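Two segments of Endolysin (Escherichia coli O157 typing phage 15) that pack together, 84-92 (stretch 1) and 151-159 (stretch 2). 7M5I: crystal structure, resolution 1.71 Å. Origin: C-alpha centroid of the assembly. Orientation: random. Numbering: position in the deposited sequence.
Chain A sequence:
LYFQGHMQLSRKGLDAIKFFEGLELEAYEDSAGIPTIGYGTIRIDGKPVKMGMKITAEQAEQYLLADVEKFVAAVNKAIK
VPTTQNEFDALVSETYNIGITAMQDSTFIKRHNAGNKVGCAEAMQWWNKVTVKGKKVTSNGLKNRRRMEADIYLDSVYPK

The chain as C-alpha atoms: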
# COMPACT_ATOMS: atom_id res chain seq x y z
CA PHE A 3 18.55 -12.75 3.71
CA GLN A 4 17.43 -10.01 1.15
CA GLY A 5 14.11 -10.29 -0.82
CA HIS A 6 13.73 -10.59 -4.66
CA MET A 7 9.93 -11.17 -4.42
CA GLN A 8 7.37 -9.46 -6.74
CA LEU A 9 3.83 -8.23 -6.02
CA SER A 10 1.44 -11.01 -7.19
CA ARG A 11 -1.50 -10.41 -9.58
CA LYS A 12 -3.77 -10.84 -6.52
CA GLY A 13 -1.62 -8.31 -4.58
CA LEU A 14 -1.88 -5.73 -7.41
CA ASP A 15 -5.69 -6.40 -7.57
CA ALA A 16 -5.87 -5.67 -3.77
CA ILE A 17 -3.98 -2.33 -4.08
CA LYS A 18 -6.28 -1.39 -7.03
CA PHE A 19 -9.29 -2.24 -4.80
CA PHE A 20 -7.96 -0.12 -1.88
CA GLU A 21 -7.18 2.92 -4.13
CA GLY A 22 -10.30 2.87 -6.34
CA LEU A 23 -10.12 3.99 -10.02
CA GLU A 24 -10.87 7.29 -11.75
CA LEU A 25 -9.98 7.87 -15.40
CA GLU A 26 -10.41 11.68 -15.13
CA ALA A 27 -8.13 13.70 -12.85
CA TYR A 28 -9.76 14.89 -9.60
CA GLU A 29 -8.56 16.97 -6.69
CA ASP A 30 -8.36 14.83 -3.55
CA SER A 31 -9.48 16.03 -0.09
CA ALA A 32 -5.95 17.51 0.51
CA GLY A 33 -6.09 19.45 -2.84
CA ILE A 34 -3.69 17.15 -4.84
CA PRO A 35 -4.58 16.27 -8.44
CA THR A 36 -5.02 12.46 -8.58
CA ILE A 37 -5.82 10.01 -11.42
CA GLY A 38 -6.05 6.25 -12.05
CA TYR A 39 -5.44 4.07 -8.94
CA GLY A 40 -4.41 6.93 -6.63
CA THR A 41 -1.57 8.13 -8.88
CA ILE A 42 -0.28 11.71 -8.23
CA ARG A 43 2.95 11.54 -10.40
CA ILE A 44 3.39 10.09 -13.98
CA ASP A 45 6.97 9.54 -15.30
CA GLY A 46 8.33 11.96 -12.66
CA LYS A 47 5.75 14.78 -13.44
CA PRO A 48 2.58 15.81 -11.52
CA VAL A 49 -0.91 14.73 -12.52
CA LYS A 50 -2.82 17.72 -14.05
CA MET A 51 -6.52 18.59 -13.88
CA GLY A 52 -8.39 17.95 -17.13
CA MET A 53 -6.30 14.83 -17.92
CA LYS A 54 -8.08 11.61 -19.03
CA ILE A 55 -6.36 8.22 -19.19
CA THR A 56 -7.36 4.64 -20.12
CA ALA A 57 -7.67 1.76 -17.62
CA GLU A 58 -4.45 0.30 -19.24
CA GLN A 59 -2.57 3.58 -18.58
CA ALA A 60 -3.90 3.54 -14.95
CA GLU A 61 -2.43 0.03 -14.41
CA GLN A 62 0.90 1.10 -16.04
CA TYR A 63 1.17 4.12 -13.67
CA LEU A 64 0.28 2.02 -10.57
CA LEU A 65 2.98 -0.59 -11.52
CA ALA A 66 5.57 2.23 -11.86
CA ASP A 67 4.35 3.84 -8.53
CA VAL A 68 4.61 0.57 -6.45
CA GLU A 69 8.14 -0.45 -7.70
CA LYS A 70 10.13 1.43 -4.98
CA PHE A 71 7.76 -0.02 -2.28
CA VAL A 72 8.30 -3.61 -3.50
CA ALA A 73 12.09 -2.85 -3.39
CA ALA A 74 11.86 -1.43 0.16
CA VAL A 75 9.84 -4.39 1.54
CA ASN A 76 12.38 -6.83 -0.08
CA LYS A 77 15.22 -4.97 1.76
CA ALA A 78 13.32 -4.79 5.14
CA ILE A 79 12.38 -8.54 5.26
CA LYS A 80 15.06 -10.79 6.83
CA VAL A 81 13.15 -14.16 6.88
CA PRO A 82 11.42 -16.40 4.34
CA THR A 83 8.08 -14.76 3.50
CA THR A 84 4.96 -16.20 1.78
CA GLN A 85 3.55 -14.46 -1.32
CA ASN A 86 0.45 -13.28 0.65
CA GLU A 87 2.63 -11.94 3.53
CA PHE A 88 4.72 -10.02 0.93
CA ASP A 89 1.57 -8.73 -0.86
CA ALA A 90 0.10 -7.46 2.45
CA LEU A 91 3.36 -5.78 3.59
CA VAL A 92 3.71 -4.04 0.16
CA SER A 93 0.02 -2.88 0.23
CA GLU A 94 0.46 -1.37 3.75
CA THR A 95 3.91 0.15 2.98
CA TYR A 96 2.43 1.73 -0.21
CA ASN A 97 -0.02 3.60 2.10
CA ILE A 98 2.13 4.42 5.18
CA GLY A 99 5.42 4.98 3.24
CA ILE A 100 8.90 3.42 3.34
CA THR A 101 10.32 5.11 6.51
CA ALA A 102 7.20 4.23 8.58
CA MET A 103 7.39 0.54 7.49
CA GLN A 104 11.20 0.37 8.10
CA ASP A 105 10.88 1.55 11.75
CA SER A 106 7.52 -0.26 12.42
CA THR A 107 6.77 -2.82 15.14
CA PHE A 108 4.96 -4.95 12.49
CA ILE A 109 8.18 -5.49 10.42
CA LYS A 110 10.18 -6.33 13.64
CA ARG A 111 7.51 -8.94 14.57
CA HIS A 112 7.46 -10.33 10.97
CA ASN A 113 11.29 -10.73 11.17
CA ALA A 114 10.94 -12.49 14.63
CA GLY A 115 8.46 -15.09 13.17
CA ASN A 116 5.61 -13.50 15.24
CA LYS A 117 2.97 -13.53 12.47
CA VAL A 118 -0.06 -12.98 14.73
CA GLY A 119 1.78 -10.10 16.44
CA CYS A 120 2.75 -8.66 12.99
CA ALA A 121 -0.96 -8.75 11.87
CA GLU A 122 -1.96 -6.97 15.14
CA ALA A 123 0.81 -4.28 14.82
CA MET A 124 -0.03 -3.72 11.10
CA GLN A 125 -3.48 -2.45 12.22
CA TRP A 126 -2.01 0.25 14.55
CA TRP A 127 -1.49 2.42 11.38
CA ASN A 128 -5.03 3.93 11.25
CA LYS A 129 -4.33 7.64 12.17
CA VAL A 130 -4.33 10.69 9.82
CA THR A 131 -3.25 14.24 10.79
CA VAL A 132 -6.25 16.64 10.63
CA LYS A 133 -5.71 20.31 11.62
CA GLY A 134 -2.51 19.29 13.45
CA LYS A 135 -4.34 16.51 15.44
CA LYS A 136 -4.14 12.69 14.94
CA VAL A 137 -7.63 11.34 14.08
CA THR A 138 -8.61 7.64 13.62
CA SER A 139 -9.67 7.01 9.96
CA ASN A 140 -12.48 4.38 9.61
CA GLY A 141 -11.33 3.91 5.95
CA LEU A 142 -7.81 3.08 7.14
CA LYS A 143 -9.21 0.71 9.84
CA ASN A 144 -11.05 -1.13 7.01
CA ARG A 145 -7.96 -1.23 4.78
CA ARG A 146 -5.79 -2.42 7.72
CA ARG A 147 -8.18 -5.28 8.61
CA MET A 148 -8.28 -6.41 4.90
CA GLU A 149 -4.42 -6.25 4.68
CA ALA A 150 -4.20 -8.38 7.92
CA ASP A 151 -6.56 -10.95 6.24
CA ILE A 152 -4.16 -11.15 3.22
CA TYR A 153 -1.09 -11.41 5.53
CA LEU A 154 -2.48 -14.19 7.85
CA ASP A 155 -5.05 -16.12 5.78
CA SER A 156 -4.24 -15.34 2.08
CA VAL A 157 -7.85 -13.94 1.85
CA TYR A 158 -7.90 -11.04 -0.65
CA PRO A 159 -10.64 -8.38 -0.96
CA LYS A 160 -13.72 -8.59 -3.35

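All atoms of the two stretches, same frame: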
# COMPACT_ATOMS: atom_id res chain seq x y z
N THR A 84 5.94 -15.66 2.75
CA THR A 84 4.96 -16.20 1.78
C THR A 84 4.49 -15.10 0.84
O THR A 84 4.65 -13.91 1.18
CB THR A 84 3.75 -16.84 2.48
OG1 THR A 84 3.06 -15.79 3.17
CG2 THR A 84 4.12 -17.94 3.44
N GLN A 85 3.98 -15.46 -0.32
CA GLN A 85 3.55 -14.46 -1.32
C GLN A 85 2.51 -13.53 -0.69
O GLN A 85 2.55 -12.32 -0.98
CB GLN A 85 2.98 -15.14 -2.56
CG GLN A 85 2.69 -14.14 -3.67
CD GLN A 85 3.92 -13.37 -4.12
OE1 GLN A 85 4.97 -13.93 -4.54
NE2 GLN A 85 3.83 -12.07 -4.04
N ASN A 86 1.57 -14.08 0.08
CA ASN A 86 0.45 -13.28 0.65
C ASN A 86 1.02 -12.38 1.75
O ASN A 86 0.56 -11.25 1.89
CB ASN A 86 -0.71 -14.15 1.12
CG ASN A 86 -0.29 -15.23 2.09
OD1 ASN A 86 0.32 -16.20 1.64
ND2 ASN A 86 -0.62 -15.09 3.37
N GLU A 87 1.98 -12.83 2.54
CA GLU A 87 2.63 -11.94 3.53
C GLU A 87 3.31 -10.78 2.81
O GLU A 87 3.10 -9.59 3.23
CB GLU A 87 3.65 -12.69 4.36
CG GLU A 87 3.04 -13.64 5.38
CD GLU A 87 4.03 -14.67 5.93
OE1 GLU A 87 5.22 -14.66 5.48
OE2 GLU A 87 3.64 -15.41 6.84
N PHE A 88 4.04 -11.07 1.73
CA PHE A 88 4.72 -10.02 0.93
C PHE A 88 3.67 -9.06 0.35
O PHE A 88 3.84 -7.80 0.50
CB PHE A 88 5.56 -10.63 -0.19
CG PHE A 88 6.40 -9.60 -0.89
CD1 PHE A 88 7.53 -9.06 -0.27
CD2 PHE A 88 6.06 -9.15 -2.15
CE1 PHE A 88 8.34 -8.15 -0.94
CE2 PHE A 88 6.87 -8.24 -2.81
CZ PHE A 88 8.00 -7.73 -2.19
N ASP A 89 2.62 -9.58 -0.26
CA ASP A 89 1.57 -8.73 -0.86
C ASP A 89 1.00 -7.76 0.19
O ASP A 89 0.83 -6.52 -0.11
CB ASP A 89 0.45 -9.53 -1.50
CG ASP A 89 0.82 -10.30 -2.75
OD1 ASP A 89 1.85 -9.97 -3.40
OD2 ASP A 89 0.02 -11.25 -3.07
N ALA A 90 0.67 -8.27 1.37
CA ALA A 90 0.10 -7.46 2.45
C ALA A 90 1.08 -6.39 2.91
O ALA A 90 0.69 -5.21 3.10
CB ALA A 90 -0.35 -8.31 3.60
N LEU A 91 2.34 -6.75 3.12
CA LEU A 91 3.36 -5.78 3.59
C LEU A 91 3.57 -4.70 2.51
O LEU A 91 3.66 -3.54 2.89
CB LEU A 91 4.68 -6.52 3.87
CG LEU A 91 4.60 -7.49 5.05
CD1 LEU A 91 5.87 -8.34 5.07
CD2 LEU A 91 4.43 -6.77 6.38
N VAL A 92 3.54 -5.06 1.24
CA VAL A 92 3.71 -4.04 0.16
C VAL A 92 2.48 -3.13 0.13
O VAL A 92 2.66 -1.91 0.16
CB VAL A 92 3.96 -4.68 -1.22
CG1 VAL A 92 3.90 -3.66 -2.35
CG2 VAL A 92 5.32 -5.36 -1.23
N ASP A 151 -5.97 -9.71 6.81
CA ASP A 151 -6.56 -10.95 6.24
C ASP A 151 -5.66 -11.50 5.13
O ASP A 151 -5.53 -12.77 5.01
CB ASP A 151 -7.99 -10.70 5.76
CG ASP A 151 -9.02 -10.48 6.85
OD1 ASP A 151 -8.77 -10.91 7.99
OD2 ASP A 151 -10.08 -9.85 6.56
N ILE A 152 -5.09 -10.65 4.28
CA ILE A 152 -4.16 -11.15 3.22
C ILE A 152 -2.96 -11.78 3.94
O ILE A 152 -2.60 -12.90 3.61
CB ILE A 152 -3.70 -10.01 2.29
CG1 ILE A 152 -4.88 -9.39 1.52
CG2 ILE A 152 -2.62 -10.49 1.34
CD1 ILE A 152 -4.53 -8.14 0.75
N TYR A 153 -2.38 -11.06 4.90
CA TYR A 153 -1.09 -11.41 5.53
C TYR A 153 -1.27 -12.79 6.21
O TYR A 153 -0.39 -13.70 6.06
CB TYR A 153 -0.67 -10.33 6.53
CG TYR A 153 0.59 -10.69 7.28
CD1 TYR A 153 0.51 -11.41 8.46
CD2 TYR A 153 1.84 -10.33 6.81
CE1 TYR A 153 1.65 -11.77 9.15
CE2 TYR A 153 3.00 -10.71 7.47
CZ TYR A 153 2.91 -11.45 8.64
OH TYR A 153 4.04 -11.80 9.36
N LEU A 154 -2.32 -12.95 7.02
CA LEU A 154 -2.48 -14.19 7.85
C LEU A 154 -3.09 -15.32 7.07
O LEU A 154 -2.60 -16.47 7.22
CB LEU A 154 -3.39 -13.90 9.04
CG LEU A 154 -2.78 -13.06 10.15
CD1 LEU A 154 -3.89 -12.68 11.14
CD2 LEU A 154 -1.61 -13.81 10.79
N ASP A 155 -4.16 -15.06 6.33
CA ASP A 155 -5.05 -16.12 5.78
C ASP A 155 -5.00 -16.22 4.25
O ASP A 155 -5.70 -17.08 3.74
CB ASP A 155 -6.50 -15.89 6.23
CG ASP A 155 -6.66 -15.81 7.74
OD1 ASP A 155 -5.91 -16.48 8.48
OD2 ASP A 155 -7.54 -15.06 8.17
N SER A 156 -4.25 -15.36 3.55
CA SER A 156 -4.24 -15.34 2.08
C SER A 156 -5.67 -15.11 1.54
O SER A 156 -6.07 -15.67 0.52
CB SER A 156 -3.54 -16.63 1.54
OG SER A 156 -3.13 -16.39 0.19
N VAL A 157 -6.46 -14.30 2.24
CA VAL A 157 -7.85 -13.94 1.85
C VAL A 157 -7.79 -12.50 1.35
O VAL A 157 -7.43 -11.61 2.13
CB VAL A 157 -8.82 -14.08 3.04
CG1 VAL A 157 -10.16 -13.40 2.81
CG2 VAL A 157 -9.05 -15.53 3.39
N TYR A 158 -8.07 -12.32 0.08
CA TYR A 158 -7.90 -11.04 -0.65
C TYR A 158 -9.28 -10.42 -0.84
O TYR A 158 -10.27 -11.13 -0.79
CB TYR A 158 -7.23 -11.26 -1.99
CG TYR A 158 -5.77 -11.62 -1.90
CD1 TYR A 158 -5.37 -12.92 -1.55
CD2 TYR A 158 -4.80 -10.72 -2.23
CE1 TYR A 158 -4.04 -13.27 -1.50
CE2 TYR A 158 -3.45 -11.04 -2.14
CZ TYR A 158 -3.07 -12.32 -1.81
OH TYR A 158 -1.74 -12.64 -1.83
N PRO A 159 -9.35 -9.09 -0.93
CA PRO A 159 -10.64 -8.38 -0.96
C PRO A 159 -11.48 -8.71 -2.20
O PRO A 159 -10.88 -8.96 -3.23
CB PRO A 159 -10.26 -6.91 -1.07
CG PRO A 159 -8.80 -6.80 -0.85
CD PRO A 159 -8.21 -8.19 -0.92
O HOH W 1 1.18 -15.46 7.45

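Helices that run nearly antiparallel can pack closely where small residues line the interface, and polar side chains can add bonds to carbonyls near the end of one helix. This endolysin offers a compact example. The helix of residues 85-92 passes that of residues 151-155 at 161°, with their axes 7.3 Å apart at closest approach, and the two stretches together bury 445 Å², with Tyr153 and Asn86 the most covered at 110 and 84 Å².

The apolar contacts centre on Ala90, whose CB points toward the second stretch and lies 3.6 Å from Tyr153 CB and 3.9 Å from Ile152 CG2. A side chain of one carbon lets the backbones come close. Tyr153 is in the t rotamer; its CA-to-CB bond points sideways, and its ring end comes nearer the first helix. The aliphatic part of Glu87 covers one face of that ring, with Glu87 CG 3.9 Å from the Tyr153 ring centroid in a CH-pi contact, while Leu91 CD2 approaches Tyr153 CE2 at 4.3 Å.

Polar contacts gather where the second helix ends. Asn86 ND2 donates to Ile152 O at 3.0 Å, a carbonyl that also accepts from Ser156 N, also at 3.0 Å; the short amide of Asn86, with chi1 at 54°, reaches it directly. Beyond the helix, Ser156 adopts positive phi, and the chain continues to Tyr158, whose ring extends back to the first helix. There Tyr158 OH donates to Asp89 OD2 at 2.6 Å, a short bond to a carboxylate acceptor. Asp89 is steadied from its own helix, since Gln85 NE2 donates to Asp89 OD1 at 3.0 Å.

A water adds an indirect link, donating to Glu87 OE2 at 2.5 Å and to Tyr153 O at 2.7 Å. Thr84 OG1 accepts from Glu87 N at 3.2 Å, a capping bond.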